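Side-chain contacts in triphenylmethane reductase (PDB 2JL1), which probably uses NADPH to reduce triphenylmethane dyes, a reaction of interest for bioremediation, and binds the dinucleotide on a Rossmann-type fold of the NmrA-like family: residues D145-E150 with G168-V173; K100-T105 with Y126-T131; L15-L20 with S27-I32. One frame throughout, in Å; residues are numbered along the deposited sequence. Where two conformers were deposited one is given.

Contact 1: D145-E150 with G168-V173; sequences DFFVNE and GIVNSV
Phe147 meets Val170 where, in this Rossmann-type NmrA-like fold, the short helix 144-147 approaches the loop between strand 160-163 and helix 175-186. From Phe147 CB, which points at the loop, a chi1 of -50° sets CG opposite its own carbonyl carbon. CD2 leads on to CE2, the atom that makes the contact: it lies 4.3 Å from Val170 CG1, which comes at the ring obliquely. On one face of the ring sits the edge of Phe146, whose CD2 stands 3.4 Å above the Phe147 plane, over CE1, which lies in the plane of the Phe146 ring at its edge. Phe147 CZ, the tip, is 3.7 Å from Phe146 CD2. Tyr252 and Ile255 of helix 242-256 also pack on Phe147, and its side chain comes within about 6 Å of the bound NADP.

Asp145 marks the other end of the contact. Its OD1 stays 4.3 Å from Val173 O and spends its hydrogen bond on the backbone N of Arg175, a residue that, like Tyr143, binds NADP. The chain leaving the helix is pinned by Asn149, whose ND2 donates to Asp145 O over 2.9 Å at 169°, with the oxygen close to the amide plane.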
loop_
_atom_site.group_PDB
_atom_site.type_symbol
_atom_site.label_atom_id
_atom_site.label_comp_id
_atom_site.label_asym_id
_atom_site.label_seq_id
_atom_site.Cartn_x
_atom_site.Cartn_y
_atom_site.Cartn_z
ATOM N N ASP A 145 -25.582 7.460 -6.028
ATOM C CA ASP A 145 -25.786 8.905 -6.310
ATOM C C ASP A 145 -25.019 9.368 -7.533
ATOM O O ASP A 145 -25.398 10.352 -8.142
ATOM C CB ASP A 145 -25.347 9.803 -5.119
ATOM C CG ASP A 145 -25.688 9.215 -3.761
ATOM O OD1 ASP A 145 -25.267 8.085 -3.455
ATOM O OD2 ASP A 145 -26.349 9.914 -2.952
ATOM N N PHE A 146 -23.947 8.655 -7.895
ATOM C CA PHE A 146 -23.162 8.982 -9.086
ATOM C C PHE A 146 -24.035 8.797 -10.320
ATOM O O PHE A 146 -23.982 9.607 -11.234
ATOM C CB PHE A 146 -21.881 8.132 -9.184
ATOM C CG PHE A 146 -21.002 8.489 -10.357
ATOM C CD1 PHE A 146 -20.242 9.665 -10.339
ATOM C CD2 PHE A 146 -20.948 7.669 -11.482
ATOM C CE1 PHE A 146 -19.435 10.012 -11.419
ATOM C CE2 PHE A 146 -20.154 8.017 -12.582
ATOM C CZ PHE A 146 -19.389 9.193 -12.537
ATOM N N PHE A 147 -24.887 7.769 -10.297
ATOM C CA PHE A 147 -25.721 7.385 -11.437
ATOM C C PHE A 147 -27.179 7.909 -11.339
ATOM O O PHE A 147 -27.861 8.120 -12.344
ATOM C CB PHE A 147 -25.743 5.854 -11.538
ATOM C CG PHE A 147 -24.375 5.221 -11.496
ATOM C CD1 PHE A 147 -23.529 5.301 -12.590
ATOM C CD2 PHE A 147 -23.925 4.575 -10.346
ATOM C CE1 PHE A 147 -22.251 4.705 -12.564
ATOM C CE2 PHE A 147 -22.652 3.985 -10.305
ATOM C CZ PHE A 147 -21.814 4.069 -11.402
ATOM N N VAL A 148 -27.648 8.108 -10.115
ATOM C CA VAL A 148 -29.044 8.416 -9.877
ATOM C C VAL A 148 -29.103 9.715 -9.084
ATOM O O VAL A 148 -28.884 9.739 -7.883
ATOM C CB VAL A 148 -29.757 7.278 -9.113
ATOM C CG1 VAL A 148 -31.231 7.612 -8.899
ATOM C CG2 VAL A 148 -29.618 5.937 -9.862
ATOM N N ASN A 149 -29.401 10.796 -9.789
ATOM C CA ASN A 149 -29.356 12.138 -9.224
ATOM C C ASN A 149 -30.266 12.987 -10.089
ATOM O O ASN A 149 -30.887 12.453 -11.027
ATOM C CB ASN A 149 -27.910 12.686 -9.197
ATOM C CG ASN A 149 -27.199 12.548 -10.539
ATOM O OD1 ASN A 149 -27.649 13.082 -11.555
ATOM N ND2 ASN A 149 -26.094 11.814 -10.550
ATOM N N GLU A 150 -30.340 14.290 -9.782
ATOM C CA GLU A 150 -31.246 15.228 -10.476
ATOM C C GLU A 150 -30.976 15.292 -11.978
ATOM O O GLU A 150 -31.862 15.628 -12.762
ATOM C CB GLU A 150 -31.158 16.626 -9.843
ATOM C CG GLU A 150 -29.768 17.293 -9.993
ATOM C CD GLU A 150 -29.604 18.574 -9.172
ATOM O OE1 GLU A 150 -30.632 19.221 -8.857
ATOM O OE2 GLU A 150 -28.439 18.936 -8.849
ATOM N N GLY A 168 -23.702 -4.672 -17.677
ATOM C CA GLY A 168 -22.883 -4.734 -16.496
ATOM C C GLY A 168 -23.720 -4.553 -15.234
ATOM O O GLY A 168 -24.663 -3.754 -15.186
ATOM N N ILE A 169 -23.403 -5.369 -14.238
ATOM C CA ILE A 169 -24.139 -5.405 -12.990
ATOM C C ILE A 169 -23.592 -4.356 -12.004
ATOM O O ILE A 169 -22.375 -4.169 -11.905
ATOM C CB ILE A 169 -24.081 -6.834 -12.402
ATOM C CG1 ILE A 169 -24.848 -7.811 -13.328
ATOM C CG2 ILE A 169 -24.645 -6.872 -10.989
ATOM C CD1 ILE A 169 -24.564 -9.296 -12.998
ATOM N N VAL A 170 -24.484 -3.684 -11.270
ATOM C CA VAL A 170 -24.079 -2.599 -10.384
ATOM C C VAL A 170 -24.507 -2.871 -8.934
ATOM O O VAL A 170 -25.692 -2.957 -8.629
ATOM C CB VAL A 170 -24.628 -1.212 -10.857
ATOM C CG1 VAL A 170 -24.014 -0.062 -10.029
ATOM C CG2 VAL A 170 -24.326 -0.963 -12.358
ATOM N N ASN A 171 -23.528 -2.917 -8.040
ATOM C CA ASN A 171 -23.746 -3.229 -6.616
ATOM C C ASN A 171 -23.683 -1.953 -5.755
ATOM O O ASN A 171 -23.437 -2.009 -4.529
ATOM C CB ASN A 171 -22.685 -4.244 -6.172
ATOM C CG ASN A 171 -21.281 -3.654 -6.222
ATOM O OD1 ASN A 171 -21.105 -2.463 -6.576
ATOM N ND2 ASN A 171 -20.283 -4.460 -5.874
ATOM N N SER A 172 -23.924 -0.805 -6.397
ATOM C CA SER A 172 -23.834 0.505 -5.737
ATOM C C SER A 172 -24.743 0.662 -4.519
ATOM O O SER A 172 -25.770 0.001 -4.400
ATOM C CB SER A 172 -24.106 1.639 -6.733
ATOM O OG SER A 172 -25.484 1.664 -7.123
ATOM N N VAL A 173 -24.358 1.522 -3.593
ATOM C CA VAL A 173 -25.264 1.900 -2.506
ATOM C C VAL A 173 -25.130 3.412 -2.304
ATOM O O VAL A 173 -24.093 3.995 -2.615
ATOM C CB VAL A 173 -24.962 1.141 -1.193
ATOM C CG1 VAL A 173 -25.322 -0.352 -1.291
ATOM C CG2 VAL A 173 -23.505 1.301 -0.825
#

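Contact 2: K100-T105 with Y126-T131; sequences KHIAYT and YAIRTT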
loop_
_atom_site.group_PDB
_atom_site.type_symbol
_atom_site.label_atom_id
_atom_site.label_comp_id
_atom_site.label_asym_id
_atom_site.label_seq_id
_atom_site.Cartn_x
_atom_site.Cartn_y
_atom_site.Cartn_z
ATOM N N LYS A 100 -6.624 5.897 18.935
ATOM C CA LYS A 100 -6.899 4.569 19.477
ATOM C C LYS A 100 -7.647 3.624 18.520
ATOM O O LYS A 100 -7.537 2.404 18.648
ATOM C CB LYS A 100 -7.667 4.696 20.798
ATOM C CG LYS A 100 -6.871 5.383 21.921
ATOM C CD LYS A 100 -5.711 4.512 22.409
ATOM C CE LYS A 100 -4.912 5.197 23.508
ATOM N NZ LYS A 100 -4.090 6.357 23.015
ATOM N N HIS A 101 -8.404 4.180 17.573
ATOM C CA HIS A 101 -9.157 3.374 16.591
ATOM C C HIS A 101 -9.214 4.127 15.273
ATOM O O HIS A 101 -9.544 5.301 15.263
ATOM C CB HIS A 101 -10.603 3.078 17.068
ATOM C CG HIS A 101 -10.686 2.574 18.478
ATOM N ND1 HIS A 101 -10.636 1.234 18.795
ATOM C CD2 HIS A 101 -10.794 3.237 19.655
ATOM C CE1 HIS A 101 -10.712 1.092 20.108
ATOM N NE2 HIS A 101 -10.805 2.293 20.653
ATOM N N ILE A 102 -8.901 3.457 14.169
ATOM C CA ILE A 102 -9.028 4.099 12.873
ATOM C C ILE A 102 -9.981 3.335 11.930
ATOM O O ILE A 102 -9.784 2.148 11.673
ATOM C CB ILE A 102 -7.643 4.324 12.224
ATOM C CG1 ILE A 102 -7.767 5.069 10.899
ATOM C CG2 ILE A 102 -6.909 3.001 12.016
ATOM C CD1 ILE A 102 -6.587 6.009 10.650
ATOM N N ALA A 103 -11.001 4.029 11.424
ATOM C CA ALA A 103 -11.851 3.517 10.330
ATOM C C ALA A 103 -11.469 4.245 9.048
ATOM O O ALA A 103 -11.288 5.468 9.080
ATOM C CB ALA A 103 -13.337 3.750 10.626
ATOM N N TYR A 104 -11.399 3.510 7.934
ATOM C CA TYR A 104 -10.978 4.049 6.650
ATOM C C TYR A 104 -11.986 3.664 5.533
ATOM O O TYR A 104 -12.350 2.496 5.393
ATOM C CB TYR A 104 -9.561 3.550 6.293
ATOM C CG TYR A 104 -9.148 3.937 4.877
ATOM C CD1 TYR A 104 -9.000 5.285 4.510
ATOM C CD2 TYR A 104 -8.982 2.967 3.897
ATOM C CE1 TYR A 104 -8.662 5.648 3.204
ATOM C CE2 TYR A 104 -8.646 3.323 2.578
ATOM C CZ TYR A 104 -8.501 4.654 2.250
ATOM O OH TYR A 104 -8.189 4.992 0.969
ATOM N N THR A 105 -12.435 4.653 4.761
ATOM C CA THR A 105 -13.340 4.427 3.637
ATOM C C THR A 105 -12.539 3.975 2.417
ATOM O O THR A 105 -11.972 4.810 1.666
ATOM C CB THR A 105 -14.153 5.698 3.261
ATOM O OG1 THR A 105 -13.256 6.752 2.928
ATOM C CG2 THR A 105 -15.058 6.125 4.431
ATOM N N TYR A 126 -2.766 -1.112 3.774
ATOM C CA TYR A 126 -1.462 -1.587 4.243
ATOM C C TYR A 126 -0.714 -0.580 5.091
ATOM O O TYR A 126 -0.065 -0.970 6.071
ATOM C CB TYR A 126 -0.590 -2.089 3.088
ATOM C CG TYR A 126 -0.980 -3.450 2.638
ATOM C CD1 TYR A 126 -0.785 -4.563 3.480
ATOM C CD2 TYR A 126 -1.556 -3.658 1.394
ATOM C CE1 TYR A 126 -1.154 -5.838 3.077
ATOM C CE2 TYR A 126 -1.914 -4.940 0.980
ATOM C CZ TYR A 126 -1.714 -6.017 1.835
ATOM O OH TYR A 126 -2.065 -7.280 1.444
ATOM N N ALA A 127 -0.801 0.707 4.744
ATOM C CA ALA A 127 -0.245 1.763 5.589
ATOM C C ALA A 127 -0.851 1.759 7.000
ATOM O O ALA A 127 -0.134 1.825 7.995
ATOM C CB ALA A 127 -0.409 3.151 4.934
ATOM N N ILE A 128 -2.178 1.677 7.081
ATOM C CA ILE A 128 -2.863 1.627 8.382
ATOM C C ILE A 128 -2.456 0.387 9.190
ATOM O O ILE A 128 -2.302 0.461 10.425
ATOM C CB ILE A 128 -4.406 1.695 8.208
ATOM C CG1 ILE A 128 -4.796 3.099 7.747
ATOM C CG2 ILE A 128 -5.125 1.273 9.526
ATOM C CD1 ILE A 128 -6.234 3.230 7.089
ATOM N N ARG A 129 -2.281 -0.741 8.503
ATOM C CA ARG A 129 -1.803 -1.958 9.175
ATOM C C ARG A 129 -0.436 -1.773 9.868
ATOM O O ARG A 129 -0.244 -2.297 10.965
ATOM C CB ARG A 129 -1.815 -3.175 8.248
ATOM C CG ARG A 129 -3.221 -3.616 7.821
ATOM C CD ARG A 129 -3.155 -4.786 6.841
ATOM N NE ARG A 129 -4.473 -5.220 6.369
ATOM C CZ ARG A 129 -5.261 -6.091 6.999
ATOM N NH1 ARG A 129 -4.891 -6.617 8.166
ATOM N NH2 ARG A 129 -6.427 -6.440 6.461
ATOM N N THR A 130 0.480 -1.005 9.266
ATOM C CA THR A 130 1.806 -0.729 9.881
ATOM C C THR A 130 1.753 0.020 11.208
ATOM O O THR A 130 2.733 0.019 11.972
ATOM C CB THR A 130 2.760 0.047 8.932
ATOM O OG1 THR A 130 2.403 1.449 8.900
ATOM C CG2 THR A 130 2.730 -0.549 7.558
ATOM N N THR A 131 0.638 0.685 11.477
ATOM C CA THR A 131 0.527 1.450 12.707
ATOM C C THR A 131 0.179 0.609 13.933
ATOM O O THR A 131 0.345 1.081 15.053
ATOM C CB THR A 131 -0.521 2.542 12.613
ATOM O OG1 THR A 131 -1.817 1.935 12.573
ATOM C CG2 THR A 131 -0.297 3.419 11.389
#
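Ile128 reaches the sheet with two separate branches, and its torsions decide which goes where. With chi1 at -70°, CG2 lies anti to the backbone N, while CG1 sits beside that N and carries CD1 forward on an extended second torsion. Tyr104 answers from the strand: its chi1 of 172° directs CG and the ring away from its own N; CB, placed by the backbone, already points at the helix, and CG stays within touch of the isoleucine.

The two methyls then find different partners. Ile128 CG2 meets Ile102 CG2 at 3.5 Å, and Ile128 CD1 rests 3.4 Å from Tyr104 CB. The same CD1 is 3.7 Å from Tyr104 CG, approaching the ring obliquely. Ile102 and Tyr104 alternate with Ala103, which points the other way, so both side chains leave the strand on the face covered by helix 117-130. This is the first strand and the helix of the beta-alpha-beta unit that goes on to strand 135-140, where Tyr135 and Phe137 also touch Ile128.

Two threonines after Ile128 tie side-chain hydroxyls to backbone carbonyls of the helix. Ile128 O is gripped twice by Thr131, through N at 3.1 Å and OG1 at 2.6 Å. Thr130 OG1 donates to Ala127 O over 2.7 Å, in the carbonyl plane on a lone pair, and also bonds Thr81 OG1 of the second subunit. Tyr104 OH is held by His121 ND1.

No hydrogen bond crosses between the two segments. Helix and strand are held here by close contact of apolar carbons, aliphatic but for the root of the tyrosine ring, while the threonine and tyrosine hydroxyls bond to partners of their own, so the fit depends on shape and burial.

Contact 3: L15-L20 with S27-I32; sequences LVIQHL and SQIIAI
Ile29 lies across the helix face formed by Ile17 and Leu20, its two branches parted between them. Its CG2 faces Ile17 CG1 at 4.1 Å, the two isoleucines crossing at a slant. Its longer arm goes the other way: CD1 comes to 3.6 Å from Leu20 CB, near the root of that side chain, and to 3.8 Å from the leucine carbonyl carbon.

Ile17 and Leu20 stand three residues apart, so both look out from one side of the helix. Ile17 continues past Ile29 along the strand. Its CG1 lies opposite its own carbonyl carbon (chi1 -70°), and the extended chain carries CD1 to Ala31 CB at 3.9 Å. Ile29 and Ala31 alternate with Ile30, which points away, and the strand runs nearly antiparallel to the helix, at 171° with 10.0 Å between the segment axes.

This is the helix and second strand of the opening Rossmann beta-alpha-beta unit, begun by strand 3-5. NADP binds at Thr9 and Gly10 just before the helix, at Gln11 and Leu12 in its first turn, and at Arg34 just after the strand. Leu42 of helix 40-44 covers both Ile17 and Ala31.

Every touching atom across this interface is carbon and all four residues are buried, so the hold is hydrophobic, made by the two isoleucines against each other and by their CD1 methyls against Ala31 CB and the root of Leu20.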
loop_
_atom_site.group_PDB
_atom_site.type_symbol
_atom_site.label_atom_id
_atom_site.label_comp_id
_atom_site.label_asym_id
_atom_site.label_seq_id
_atom_site.Cartn_x
_atom_site.Cartn_y
_atom_site.Cartn_z
ATOM N N LEU A 15 -22.811 13.710 5.821
ATOM C CA LEU A 15 -23.832 12.704 6.160
ATOM C C LEU A 15 -23.426 11.825 7.358
ATOM O O LEU A 15 -24.282 11.421 8.144
ATOM C CB LEU A 15 -24.194 11.843 4.944
ATOM C CG LEU A 15 -24.980 12.440 3.773
ATOM C CD1 LEU A 15 -24.891 11.509 2.531
ATOM C CD2 LEU A 15 -26.435 12.697 4.151
ATOM N N VAL A 16 -22.137 11.530 7.501
ATOM C CA VAL A 16 -21.643 10.761 8.655
ATOM C C VAL A 16 -21.906 11.569 9.938
ATOM O O VAL A 16 -22.419 11.037 10.917
ATOM C CB VAL A 16 -20.123 10.383 8.540
ATOM C CG1 VAL A 16 -19.559 9.919 9.897
ATOM C CG2 VAL A 16 -19.916 9.254 7.538
ATOM N N ILE A 17 -21.559 12.850 9.905
ATOM C CA ILE A 17 -21.809 13.749 11.028
ATOM C C ILE A 17 -23.299 13.858 11.358
ATOM O O ILE A 17 -23.681 13.809 12.533
ATOM C CB ILE A 17 -21.103 15.097 10.807
ATOM C CG1 ILE A 17 -19.592 14.853 10.948
ATOM C CG2 ILE A 17 -21.638 16.199 11.785
ATOM C CD1 ILE A 17 -18.716 16.010 10.642
ATOM N N GLN A 18 -24.144 13.959 10.328
ATOM C CA GLN A 18 -25.590 14.020 10.564
ATOM C C GLN A 18 -26.138 12.747 11.197
ATOM O O GLN A 18 -26.996 12.811 12.085
ATOM C CB GLN A 18 -26.343 14.429 9.292
ATOM C CG GLN A 18 -26.084 15.903 8.924
ATOM C CD GLN A 18 -26.325 16.882 10.099
ATOM O OE1 GLN A 18 -27.381 16.857 10.731
ATOM N NE2 GLN A 18 -25.340 17.750 10.380
ATOM N N HIS A 19 -25.616 11.590 10.774
ATOM C CA HIS A 19 -25.938 10.319 11.433
ATOM C C HIS A 19 -25.346 10.172 12.847
ATOM O O HIS A 19 -26.011 9.637 13.740
ATOM C CB HIS A 19 -25.517 9.140 10.549
ATOM C CG HIS A 19 -26.384 8.966 9.339
ATOM N ND1 HIS A 19 -27.680 8.500 9.414
ATOM C CD2 HIS A 19 -26.146 9.208 8.028
ATOM C CE1 HIS A 19 -28.204 8.464 8.201
ATOM N NE2 HIS A 19 -27.289 8.879 7.342
ATOM N N LEU A 20 -24.109 10.637 13.052
ATOM C CA LEU A 20 -23.495 10.630 14.391
ATOM C C LEU A 20 -24.275 11.501 15.376
ATOM O O LEU A 20 -24.389 11.162 16.561
ATOM C CB LEU A 20 -22.024 11.089 14.348
ATOM C CG LEU A 20 -21.005 10.099 13.759
ATOM C CD1 LEU A 20 -19.608 10.712 13.623
ATOM C CD2 LEU A 20 -20.973 8.842 14.608
ATOM N N SER A 27 -20.925 17.494 21.165
ATOM C CA SER A 27 -19.610 17.806 21.734
ATOM C C SER A 27 -18.583 16.667 21.568
ATOM O O SER A 27 -17.374 16.884 21.705
ATOM C CB SER A 27 -19.755 18.173 23.214
ATOM O OG SER A 27 -20.107 17.034 23.990
ATOM N N GLN A 28 -19.077 15.462 21.285
ATOM C CA GLN A 28 -18.260 14.253 21.164
ATOM C C GLN A 28 -17.723 14.075 19.722
ATOM O O GLN A 28 -16.854 13.248 19.466
ATOM C CB GLN A 28 -19.099 13.031 21.593
ATOM C CG GLN A 28 -18.305 11.758 21.864
ATOM C CD GLN A 28 -19.164 10.556 22.280
ATOM O OE1 GLN A 28 -20.307 10.702 22.756
ATOM N NE2 GLN A 28 -18.600 9.354 22.123
ATOM N N ILE A 29 -18.254 14.862 18.793
ATOM C CA ILE A 29 -17.884 14.755 17.389
ATOM C C ILE A 29 -16.911 15.881 17.046
ATOM O O ILE A 29 -17.108 17.007 17.481
ATOM C CB ILE A 29 -19.144 14.845 16.485
ATOM C CG1 ILE A 29 -20.175 13.791 16.910
ATOM C CG2 ILE A 29 -18.771 14.725 15.001
ATOM C CD1 ILE A 29 -21.589 14.049 16.419
ATOM N N ILE A 30 -15.871 15.571 16.263
ATOM C CA ILE A 30 -14.917 16.565 15.764
ATOM C C ILE A 30 -14.862 16.531 14.236
ATOM O O ILE A 30 -14.517 15.506 13.634
ATOM C CB ILE A 30 -13.483 16.338 16.297
ATOM C CG1 ILE A 30 -13.441 16.353 17.832
ATOM C CG2 ILE A 30 -12.535 17.398 15.749
ATOM C CD1 ILE A 30 -12.181 15.750 18.405
ATOM N N ALA A 31 -15.220 17.644 13.617
ATOM C CA ALA A 31 -15.126 17.771 12.183
ATOM C C ALA A 31 -13.721 18.239 11.862
ATOM O O ALA A 31 -13.279 19.283 12.351
ATOM C CB ALA A 31 -16.150 18.754 11.665
ATOM N N ILE A 32 -13.008 17.440 11.071
ATOM C CA ILE A 32 -11.694 17.820 10.597
ATOM C C ILE A 32 -11.850 18.170 9.125
ATOM O O ILE A 32 -12.371 17.379 8.325
ATOM C CB ILE A 32 -10.629 16.727 10.860
ATOM C CG1 ILE A 32 -10.441 16.544 12.368
ATOM C CG2 ILE A 32 -9.293 17.122 10.244
ATOM C CD1 ILE A 32 -9.801 15.236 12.779
#

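Overall arrangement
Contacts 2 and 3 each pack a helix on the same parallel sheet, but from opposite faces, with centres 19 Å apart and nearest atoms about 7 Å apart. Contact 1 belongs to the other side of the chain's centre, its own centre 28 Å from that of contact 2 and 26 Å from that of contact 3. None of the three touches another; contacts 1 and 3 come nearest, at about 6 Å between atoms. NADP lies among them: the nearest side chains are about 6 Å away in contact 1 (Phe147), 7 Å in contact 2 (Tyr104) and 10 Å in contact 3 (Ile17). Along the chain they close in the order 3, 2, 1.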